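Sugar kinase, pfkB family (Thermotoga maritima, PDB 2AJR) probably transfers a phosphoryl group from ATP to a phosphorylated sugar such as fructose 1-phosphate. Local coordinates at residues F180-P185 with V200-L205; L187-Y192 with S211-D216; I164-V169 with E193-P198. One frame throughout, in Å; residues are numbered along the deposited sequence.

In the fold
The three contacts centre on one beta-alpha-beta unit of the central ten-stranded sheet: strand 178-182, helix 185-193 and strand 200-201. Along the chain the segments come as 164-169, 180-185, 187-192, 193-198, 200-205 and 211-216, so the contacts interleave. Contact 1 joins the two parallel strands and is the most deeply buried; its centre lies about 10 Å from that of contact 2 and about 13 Å from that of contact 3, the latter two being about 13 Å apart. Val181 of contact 1 meets Leu188 of contact 2 and Val169 and Pro198 of contact 3. Contact 2 joins helix 185-193 to loop 211-216, and contact 3 joins the loop after it to helix 164-174; both lie away from the magnesium site.

Contact 1 (F180-P185 with V200-L205)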
loop_
_atom_site.group_PDB
_atom_site.type_symbol
_atom_site.label_atom_id
_atom_site.label_comp_id
_atom_site.label_asym_id
_atom_site.label_seq_id
_atom_site.Cartn_x
_atom_site.Cartn_y
_atom_site.Cartn_z
ATOM N N PHE A 180 -8.358 -30.574 2.639
ATOM C CA PHE A 180 -7.136 -29.989 3.243
ATOM C C PHE A 180 -7.506 -28.668 3.916
ATOM O O PHE A 180 -8.174 -27.841 3.285
ATOM C CB PHE A 180 -6.105 -29.632 2.168
ATOM C CG PHE A 180 -5.579 -30.797 1.391
ATOM C CD1 PHE A 180 -6.337 -31.374 0.376
ATOM C CD2 PHE A 180 -4.299 -31.288 1.633
ATOM C CE1 PHE A 180 -5.836 -32.444 -0.369
ATOM C CE2 PHE A 180 -3.789 -32.354 0.885
ATOM C CZ PHE A 180 -4.564 -32.934 -0.117
ATOM N N VAL A 181 -7.062 -28.437 5.154
ATOM C CA VAL A 181 -7.253 -27.126 5.782
ATOM C C VAL A 181 -5.954 -26.555 6.332
ATOM O O VAL A 181 -5.197 -27.264 6.983
ATOM C CB VAL A 181 -8.282 -27.184 6.925
ATOM C CG1 VAL A 181 -8.293 -25.868 7.675
ATOM C CG2 VAL A 181 -9.667 -27.504 6.390
ATOM N N GLU A 182 -5.704 -25.273 6.062
ATOM C CA GLU A 182 -4.645 -24.505 6.746
ATOM C C GLU A 182 -5.250 -23.230 7.345
ATOM O O GLU A 182 -5.522 -22.286 6.621
ATOM C CB GLU A 182 -3.461 -24.161 5.803
ATOM C CG GLU A 182 -2.304 -23.378 6.513
ATOM C CD GLU A 182 -1.147 -22.930 5.588
ATOM O OE1 GLU A 182 -1.364 -22.694 4.372
ATOM O OE2 GLU A 182 -0.010 -22.811 6.098
ATOM N N GLN A 183 -5.467 -23.196 8.657
ATOM C CA GLN A 183 -6.058 -22.020 9.308
ATOM C C GLN A 183 -5.520 -21.837 10.708
ATOM O O GLN A 183 -4.938 -22.744 11.265
ATOM C CB GLN A 183 -7.581 -22.132 9.349
ATOM C CG GLN A 183 -8.195 -22.008 7.962
ATOM C CD GLN A 183 -9.722 -21.923 7.945
ATOM O OE1 GLN A 183 -10.411 -22.763 8.513
ATOM N NE2 GLN A 183 -10.250 -20.916 7.246
ATOM N N THR A 184 -5.736 -20.656 11.271
ATOM C CA THR A 184 -5.277 -20.332 12.609
ATOM C C THR A 184 -6.065 -21.143 13.653
ATOM O O THR A 184 -7.166 -21.639 13.370
ATOM C CB THR A 184 -5.405 -18.812 12.903
ATOM O OG1 THR A 184 -6.791 -18.431 12.901
ATOM C CG2 THR A 184 -4.625 -17.980 11.856
ATOM N N PRO A 185 -5.490 -21.305 14.856
ATOM C CA PRO A 185 -6.114 -22.115 15.901
ATOM C C PRO A 185 -7.572 -21.772 16.164
ATOM O O PRO A 185 -8.417 -22.667 16.243
ATOM C CB PRO A 185 -5.263 -21.798 17.127
ATOM C CG PRO A 185 -3.931 -21.536 16.558
ATOM C CD PRO A 185 -4.184 -20.785 15.293
ATOM N N VAL A 200 -6.582 -33.621 5.955
ATOM C CA VAL A 200 -5.235 -33.096 6.167
ATOM C C VAL A 200 -5.336 -31.709 6.800
ATOM O O VAL A 200 -5.958 -30.816 6.242
ATOM C CB VAL A 200 -4.471 -32.929 4.835
ATOM C CG1 VAL A 200 -3.072 -32.374 5.103
ATOM C CG2 VAL A 200 -4.409 -34.243 4.074
ATOM N N VAL A 201 -4.743 -31.540 7.971
ATOM C CA VAL A 201 -4.756 -30.254 8.660
ATOM C C VAL A 201 -3.321 -29.752 8.819
ATOM O O VAL A 201 -2.407 -30.519 9.141
ATOM C CB VAL A 201 -5.485 -30.326 10.039
ATOM C CG1 VAL A 201 -4.775 -31.303 11.031
ATOM C CG2 VAL A 201 -5.608 -28.942 10.640
ATOM N N LYS A 202 -3.121 -28.473 8.545
ATOM C CA LYS A 202 -1.829 -27.828 8.762
ATOM C C LYS A 202 -2.109 -26.497 9.447
ATOM O O LYS A 202 -2.416 -25.515 8.801
ATOM C CB LYS A 202 -1.073 -27.650 7.436
ATOM C CG LYS A 202 0.177 -26.822 7.557
ATOM C CD LYS A 202 1.248 -27.242 6.589
ATOM C CE LYS A 202 2.322 -26.155 6.475
ATOM N NZ LYS A 202 3.021 -25.962 7.758
ATOM N N PRO A 203 -2.063 -26.480 10.772
ATOM C CA PRO A 203 -2.425 -25.259 11.452
ATOM C C PRO A 203 -1.432 -24.143 11.173
ATOM O O PRO A 203 -0.238 -24.397 11.027
ATOM C CB PRO A 203 -2.380 -25.641 12.931
ATOM C CG PRO A 203 -2.311 -27.096 12.964
ATOM C CD PRO A 203 -1.686 -27.541 11.716
ATOM N N ASP A 204 -1.957 -22.929 11.083
ATOM C CA ASP A 204 -1.161 -21.743 10.918
ATOM C C ASP A 204 -0.887 -21.186 12.302
ATOM O O ASP A 204 -1.773 -20.639 12.937
ATOM C CB ASP A 204 -1.920 -20.717 10.091
ATOM C CG ASP A 204 -1.157 -19.418 9.932
ATOM O OD1 ASP A 204 0.054 -19.356 10.292
ATOM O OD2 ASP A 204 -1.779 -18.462 9.422
ATOM N N LEU A 205 0.350 -21.316 12.757
ATOM C CA LEU A 205 0.686 -20.948 14.106
ATOM C C LEU A 205 1.374 -19.611 14.195
ATOM O O LEU A 205 1.658 -19.161 15.302
ATOM C CB LEU A 205 1.547 -22.029 14.728
ATOM C CG LEU A 205 0.853 -23.380 14.873
ATOM C CD1 LEU A 205 1.863 -24.423 15.315
ATOM C CD2 LEU A 205 -0.334 -23.293 15.851
#
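Phe180 and Val200 point the same way from neighbouring parallel strands, and Phe180 CD2 approaches Val200 CB at 3.6 Å. CG of Phe180 is anti to its carbonyl carbon (chi1 -63°), while the two methyls of Val200 also reach the CD2 side of the ring. The backbones are joined by two hydrogen bonds, from donor Val181 N to Val200 O at 2.8 Å and from donor Lys202 N to Val181 O at 2.9 Å, so that Val181 binds the second strand through both its N-H and its carbonyl.

Beyond the regular strands the pairing goes on through Asp204 N to Gln183 O, 3.0 Å. This last bond is almost straight at the hydrogen, but the donor sits well above the carbonyl plane, 60° out of it, as the two chains leave strand geometry. Between these bonds Glu182 CG, anti to its own backbone N, lies 3.1 Å from Lys202 O, and the Glu182 and Lys202 side chains run side by side. Their charged ends do not meet: Glu182 OE2 and Lys202 NZ are 4.7 Å apart. Glu182 OE1 instead forms a salt bridge with Lys53, and Lys202 makes a cation-pi contact with Tyr275. Farther along, Pro185 CD packs on Asp204 O at 3.4 Å, just where helix 185-193 starts.

Each strand has a further neighbour on its outer edge: Phe180 and Glu182 make backbone bonds to the 149-153 side of the sheet, and Lys202 packs on Val238 of strand 236-241. Helix 271-286 lies over the Phe180 and Val200 face through Met279, Val280 and Phe283, whereas helix 185-193, which links the two strands in a beta-alpha-beta crossover, packs on the Val181 and Val201 face through Leu188 and Tyr192.

Contact 2 (L187-Y192 with S211-D216); sequences LLERIY and SFLGVD
Glu189 approaches Leu213 by a bend at chi2 (101°), which places CD toward the loop. Phe212 reaches back with CG anti to its backbone N (chi1 -179°), and the two side chains run past each other head to tail. Glu189 OE2 accepts the N-H of Leu213 at 2.8 Å, using its syn lone pair.

The same carboxylate sits at the rim of the Phe212 ring. Glu189 CD lies in the ring plane at its edge, OE2 is 3.5 Å from Phe212 CD1, and the carboxylate plane stands nearly upright to the ring, at 84°. The negative group thus meets the ring's C-H rim, an arrangement that would be electrostatically favourable. At the far end of the ring, Phe212 CZ touches Leu188 CB at 3.7 Å and Leu188 CD1 at 3.8 Å. One ring face is partly overlain by CD1 of Leu213, whose CD2 comes 3.7 Å from Glu189 OE2 and more loosely approaches Tyr192 CB. An alanine at Glu189 would remove the carboxylate and would probably leave the N-H of Leu213 without its acceptor, opening a gap beside the Phe212 edge.

Tyr192 OH finds its own partner in Ser234, and Leu226 and Leu230 of helix 220-233 pack on Phe212 and Leu213, respectively. The loop is thereby held between two helices.

Residues Phe212 to Val215 form a type I' beta turn, closed by Phe212 N to Val215 O and Val215 N to Phe212 O, both 2.9 Å. Leu213 and Gly214 occupy its corners with positive phi, as in a two-residue hairpin loop, and the turn presents the Leu213 N-H to the carboxylate of helix 185-193.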
loop_
_atom_site.group_PDB
_atom_site.type_symbol
_atom_site.label_atom_id
_atom_site.label_comp_id
_atom_site.label_asym_id
_atom_site.label_seq_id
_atom_site.Cartn_x
_atom_site.Cartn_y
_atom_site.Cartn_z
ATOM N N LEU A 187 -9.894 -20.395 14.328
ATOM C CA LEU A 187 -10.764 -20.961 13.311
ATOM C C LEU A 187 -10.767 -22.507 13.336
ATOM O O LEU A 187 -11.825 -23.112 13.153
ATOM C CB LEU A 187 -10.421 -20.399 11.918
ATOM C CG LEU A 187 -10.420 -18.861 11.798
ATOM C CD1 LEU A 187 -10.215 -18.386 10.354
ATOM C CD2 LEU A 187 -11.684 -18.237 12.357
ATOM N N LEU A 188 -9.626 -23.148 13.592
ATOM C CA LEU A 188 -9.585 -24.621 13.602
ATOM C C LEU A 188 -10.369 -25.226 14.765
ATOM O O LEU A 188 -10.984 -26.277 14.634
ATOM C CB LEU A 188 -8.142 -25.149 13.658
ATOM C CG LEU A 188 -7.315 -25.059 12.381
ATOM C CD1 LEU A 188 -5.945 -25.666 12.603
ATOM C CD2 LEU A 188 -8.052 -25.769 11.232
ATOM N N GLU A 189 -10.296 -24.574 15.917
ATOM C CA GLU A 189 -11.138 -24.899 17.081
ATOM C C GLU A 189 -12.616 -25.050 16.657
ATOM O O GLU A 189 -13.346 -25.949 17.068
ATOM C CB GLU A 189 -11.017 -23.754 18.103
ATOM C CG GLU A 189 -10.860 -24.187 19.544
ATOM C CD GLU A 189 -9.426 -24.115 20.041
ATOM O OE1 GLU A 189 -8.804 -23.032 19.924
ATOM O OE2 GLU A 189 -8.937 -25.136 20.573
ATOM N N ARG A 190 -13.033 -24.140 15.796
ATOM C CA ARG A 190 -14.412 -24.056 15.353
ATOM C C ARG A 190 -14.735 -25.234 14.419
ATOM O O ARG A 190 -15.821 -25.813 14.485
ATOM C CB ARG A 190 -14.571 -22.703 14.672
ATOM C CG ARG A 190 -15.759 -21.889 15.001
ATOM C CD ARG A 190 -16.276 -21.947 16.431
ATOM N NE ARG A 190 -17.734 -21.995 16.305
ATOM C CZ ARG A 190 -18.501 -20.956 15.977
ATOM N NH1 ARG A 190 -17.975 -19.747 15.807
ATOM N NH2 ARG A 190 -19.814 -21.117 15.849
ATOM N N ILE A 191 -13.752 -25.616 13.599
ATOM C CA ILE A 191 -13.839 -26.807 12.741
ATOM C C ILE A 191 -13.850 -28.111 13.546
ATOM O O ILE A 191 -14.655 -29.003 13.285
ATOM C CB ILE A 191 -12.656 -26.861 11.738
ATOM C CG1 ILE A 191 -12.832 -25.789 10.656
ATOM C CG2 ILE A 191 -12.509 -28.264 11.117
ATOM C CD1 ILE A 191 -11.570 -25.530 9.819
ATOM N N TYR A 192 -12.958 -28.229 14.516
ATOM C CA TYR A 192 -12.868 -29.473 15.307
ATOM C C TYR A 192 -14.006 -29.639 16.321
ATOM O O TYR A 192 -14.092 -30.679 16.963
ATOM C CB TYR A 192 -11.473 -29.661 15.931
ATOM C CG TYR A 192 -10.502 -30.151 14.886
ATOM C CD1 TYR A 192 -9.870 -29.251 14.032
ATOM C CD2 TYR A 192 -10.265 -31.504 14.694
ATOM C CE1 TYR A 192 -9.013 -29.680 13.028
ATOM C CE2 TYR A 192 -9.392 -31.952 13.687
ATOM C CZ TYR A 192 -8.774 -31.025 12.855
ATOM O OH TYR A 192 -7.910 -31.404 11.854
ATOM N N SER A 211 -3.793 -20.885 23.843
ATOM C CA SER A 211 -3.792 -22.346 23.913
ATOM C C SER A 211 -4.681 -22.897 22.794
ATOM O O SER A 211 -5.622 -22.245 22.347
ATOM C CB SER A 211 -4.263 -22.854 25.285
ATOM O OG SER A 211 -5.676 -22.823 25.428
ATOM N N PHE A 212 -4.372 -24.098 22.340
ATOM C CA PHE A 212 -5.066 -24.679 21.213
ATOM C C PHE A 212 -5.406 -26.131 21.540
ATOM O O PHE A 212 -4.519 -26.917 21.861
ATOM C CB PHE A 212 -4.181 -24.556 19.970
ATOM C CG PHE A 212 -4.791 -25.107 18.708
ATOM C CD1 PHE A 212 -6.161 -25.113 18.505
ATOM C CD2 PHE A 212 -3.973 -25.590 17.697
ATOM C CE1 PHE A 212 -6.697 -25.628 17.332
ATOM C CE2 PHE A 212 -4.510 -26.099 16.514
ATOM C CZ PHE A 212 -5.860 -26.123 16.336
ATOM N N LEU A 213 -6.695 -26.463 21.493
ATOM C CA LEU A 213 -7.197 -27.785 21.894
ATOM C C LEU A 213 -6.661 -28.249 23.260
ATOM O O LEU A 213 -6.332 -29.426 23.450
ATOM C CB LEU A 213 -6.869 -28.828 20.819
ATOM C CG LEU A 213 -7.404 -28.609 19.409
ATOM C CD1 LEU A 213 -6.853 -29.694 18.506
ATOM C CD2 LEU A 213 -8.925 -28.605 19.387
ATOM N N GLY A 214 -6.554 -27.315 24.197
ATOM C CA GLY A 214 -6.071 -27.609 25.537
ATOM C C GLY A 214 -4.561 -27.627 25.701
ATOM O O GLY A 214 -4.080 -27.863 26.807
ATOM N N VAL A 215 -3.817 -27.379 24.620
ATOM C CA VAL A 215 -2.353 -27.436 24.632
ATOM C C VAL A 215 -1.779 -26.033 24.579
ATOM O O VAL A 215 -2.115 -25.250 23.690
ATOM C CB VAL A 215 -1.770 -28.226 23.410
ATOM C CG1 VAL A 215 -0.250 -28.355 23.524
ATOM C CG2 VAL A 215 -2.392 -29.601 23.284
ATOM N N ASP A 216 -0.916 -25.733 25.537
ATOM C CA ASP A 216 -0.125 -24.513 25.559
ATOM C C ASP A 216 1.226 -24.856 24.921
ATOM O O ASP A 216 2.010 -25.643 25.458
ATOM C CB ASP A 216 0.047 -24.045 27.013
ATOM C CG ASP A 216 0.762 -22.709 27.136
ATOM O OD1 ASP A 216 0.500 -21.812 26.312
ATOM O OD2 ASP A 216 1.575 -22.555 28.081
#

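Contact 3 (I164-V169 with E193-P198); sequences ICNELV and EGPEFP
Asn166 sets its flat carboxamide against the backbone of Gly194, with Asn166 OD1 3.6 Å from Gly194 CA and Asn166 CG at the same distance from that atom. On the loop side, the ring of Phe197 has Gly194 O over one face, 3.4 Å above the plane and displaced toward the rim, and it also meets the ring of Tyr192, the two planes inclined at about 35°. Gly194 therefore lies between the amide of the helix and the aromatic ring of its own loop.

CG of Asn166, anti to the backbone N (chi1 -171°), is set on the side of the loop. The NH2 group has its hydrogen bond outside the two segments, to the carbonyl O of Arg190 in helix 185-193. Asn166 ND2 is also modelled very near Gly194 N; both are donors, so this closeness is doubtful and no bond is implied. As modelled, a CB on Gly194 would collide with the amide, though that too rests on the doubtful approach.

Residues 193-198 form the return from helix 185-193 to strand 200-201 in the beta-alpha-beta unit, and helix 164-174 is the one preceding strand 178-182. The contact thus brings two successive connections of the alpha/beta fold side by side, with Cys165 packing on Ile191 between the helices.

One turn along, Val169 points its CG1, anti to the backbone N, at the loop backbone. Val169 CG1 rests over the Phe197-Pro198 peptide, 3.7 Å from Phe197 C and 3.8 Å from Pro198 N. The same methyl comes 4.0 Å from Glu196 O. The Glu196 side chain turns off to pack on Arg170 and Arg173 of helix 164-174, while Pro198 packs on Ile191 and Tyr192, and its carbonyl O accepts a hydrogen bond from Ser234 OG.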
loop_
_atom_site.group_PDB
_atom_site.type_symbol
_atom_site.label_atom_id
_atom_site.label_comp_id
_atom_site.label_asym_id
_atom_site.label_seq_id
_atom_site.Cartn_x
_atom_site.Cartn_y
_atom_site.Cartn_z
ATOM N N ILE A 164 -18.475 -20.748 9.778
ATOM C CA ILE A 164 -18.579 -21.074 8.363
ATOM C C ILE A 164 -17.597 -22.172 7.946
ATOM O O ILE A 164 -17.970 -23.071 7.195
ATOM C CB ILE A 164 -18.407 -19.835 7.439
ATOM C CG1 ILE A 164 -18.937 -20.162 6.042
ATOM C CG2 ILE A 164 -16.929 -19.363 7.389
ATOM C CD1 ILE A 164 -18.750 -19.069 5.046
ATOM N N CYS A 165 -16.363 -22.118 8.442
ATOM C CA CYS A 165 -15.369 -23.144 8.110
ATOM C C CYS A 165 -15.798 -24.544 8.486
ATOM O O CYS A 165 -15.460 -25.516 7.803
ATOM C CB CYS A 165 -14.055 -22.858 8.817
ATOM S SG CYS A 165 -13.341 -21.325 8.254
ATOM N N ASN A 166 -16.512 -24.658 9.594
ATOM C CA ASN A 166 -17.065 -25.931 9.970
ATOM C C ASN A 166 -18.049 -26.364 8.885
ATOM O O ASN A 166 -17.988 -27.489 8.415
ATOM C CB ASN A 166 -17.737 -25.835 11.342
ATOM C CG ASN A 166 -18.145 -27.170 11.875
ATOM O OD1 ASN A 166 -19.057 -27.808 11.355
ATOM N ND2 ASN A 166 -17.462 -27.618 12.918
ATOM N N GLU A 167 -18.931 -25.463 8.460
ATOM C CA GLU A 167 -19.947 -25.841 7.479
ATOM C C GLU A 167 -19.270 -26.273 6.188
ATOM O O GLU A 167 -19.707 -27.220 5.555
ATOM C CB GLU A 167 -20.961 -24.714 7.223
ATOM C CG GLU A 167 -22.266 -25.167 6.550
ATOM N N LEU A 168 -18.187 -25.599 5.821
ATOM C CA LEU A 168 -17.493 -25.884 4.563
ATOM C C LEU A 168 -16.854 -27.259 4.547
ATOM O O LEU A 168 -16.887 -27.948 3.523
ATOM C CB LEU A 168 -16.411 -24.836 4.290
ATOM C CG LEU A 168 -16.974 -23.457 3.956
ATOM C CD1 LEU A 168 -15.858 -22.434 3.873
ATOM C CD2 LEU A 168 -17.784 -23.508 2.670
ATOM N N VAL A 169 -16.248 -27.638 5.669
ATOM C CA VAL A 169 -15.647 -28.964 5.813
ATOM C C VAL A 169 -16.746 -30.017 5.803
ATOM O O VAL A 169 -16.608 -31.085 5.200
ATOM C CB VAL A 169 -14.841 -29.075 7.130
ATOM C CG1 VAL A 169 -14.477 -30.526 7.434
ATOM C CG2 VAL A 169 -13.592 -28.186 7.077
ATOM N N GLU A 193 -14.863 -28.623 16.460
ATOM C CA GLU A 193 -16.186 -28.802 17.058
ATOM C C GLU A 193 -16.965 -29.804 16.211
ATOM O O GLU A 193 -17.330 -30.862 16.651
ATOM C CB GLU A 193 -17.013 -27.486 17.093
ATOM C CG GLU A 193 -16.539 -26.349 18.021
ATOM C CD GLU A 193 -17.509 -25.137 18.067
ATOM O OE1 GLU A 193 -18.624 -25.205 17.511
ATOM O OE2 GLU A 193 -17.160 -24.101 18.675
ATOM N N GLY A 194 -17.192 -29.444 14.956
ATOM C CA GLY A 194 -18.335 -29.971 14.180
ATOM C C GLY A 194 -18.128 -31.406 13.795
ATOM O O GLY A 194 -16.996 -31.907 13.870
ATOM N N PRO A 195 -19.213 -32.072 13.392
ATOM C CA PRO A 195 -19.286 -33.514 13.156
ATOM C C PRO A 195 -18.300 -34.074 12.144
ATOM O O PRO A 195 -17.925 -35.246 12.253
ATOM C CB PRO A 195 -20.731 -33.729 12.670
ATOM C CG PRO A 195 -21.227 -32.402 12.294
ATOM C CD PRO A 195 -20.510 -31.425 13.170
ATOM N N GLU A 196 -17.892 -33.266 11.173
ATOM C CA GLU A 196 -16.924 -33.714 10.181
ATOM C C GLU A 196 -15.596 -33.016 10.377
ATOM O O GLU A 196 -15.512 -31.954 10.996
ATOM C CB GLU A 196 -17.462 -33.502 8.765
ATOM C CG GLU A 196 -18.671 -34.413 8.407
ATOM C CD GLU A 196 -18.314 -35.892 8.166
ATOM O OE1 GLU A 196 -17.122 -36.267 8.251
ATOM O OE2 GLU A 196 -19.234 -36.687 7.881
ATOM N N PHE A 197 -14.552 -33.630 9.840
ATOM C CA PHE A 197 -13.195 -33.194 10.089
ATOM C C PHE A 197 -12.354 -33.178 8.808
ATOM O O PHE A 197 -12.612 -33.948 7.876
ATOM C CB PHE A 197 -12.556 -34.120 11.130
ATOM C CG PHE A 197 -13.254 -34.104 12.462
ATOM C CD1 PHE A 197 -13.020 -33.078 13.364
ATOM C CD2 PHE A 197 -14.162 -35.102 12.797
ATOM C CE1 PHE A 197 -13.673 -33.040 14.589
ATOM C CE2 PHE A 197 -14.829 -35.080 14.020
ATOM C CZ PHE A 197 -14.580 -34.041 14.922
ATOM N N PRO A 198 -11.345 -32.291 8.748
ATOM C CA PRO A 198 -10.423 -32.289 7.624
ATOM C C PRO A 198 -9.631 -33.582 7.510
ATOM O O PRO A 198 -9.292 -34.172 8.514
ATOM C CB PRO A 198 -9.484 -31.135 7.960
ATOM C CG PRO A 198 -10.248 -30.286 8.874
ATOM C CD PRO A 198 -11.031 -31.207 9.691
#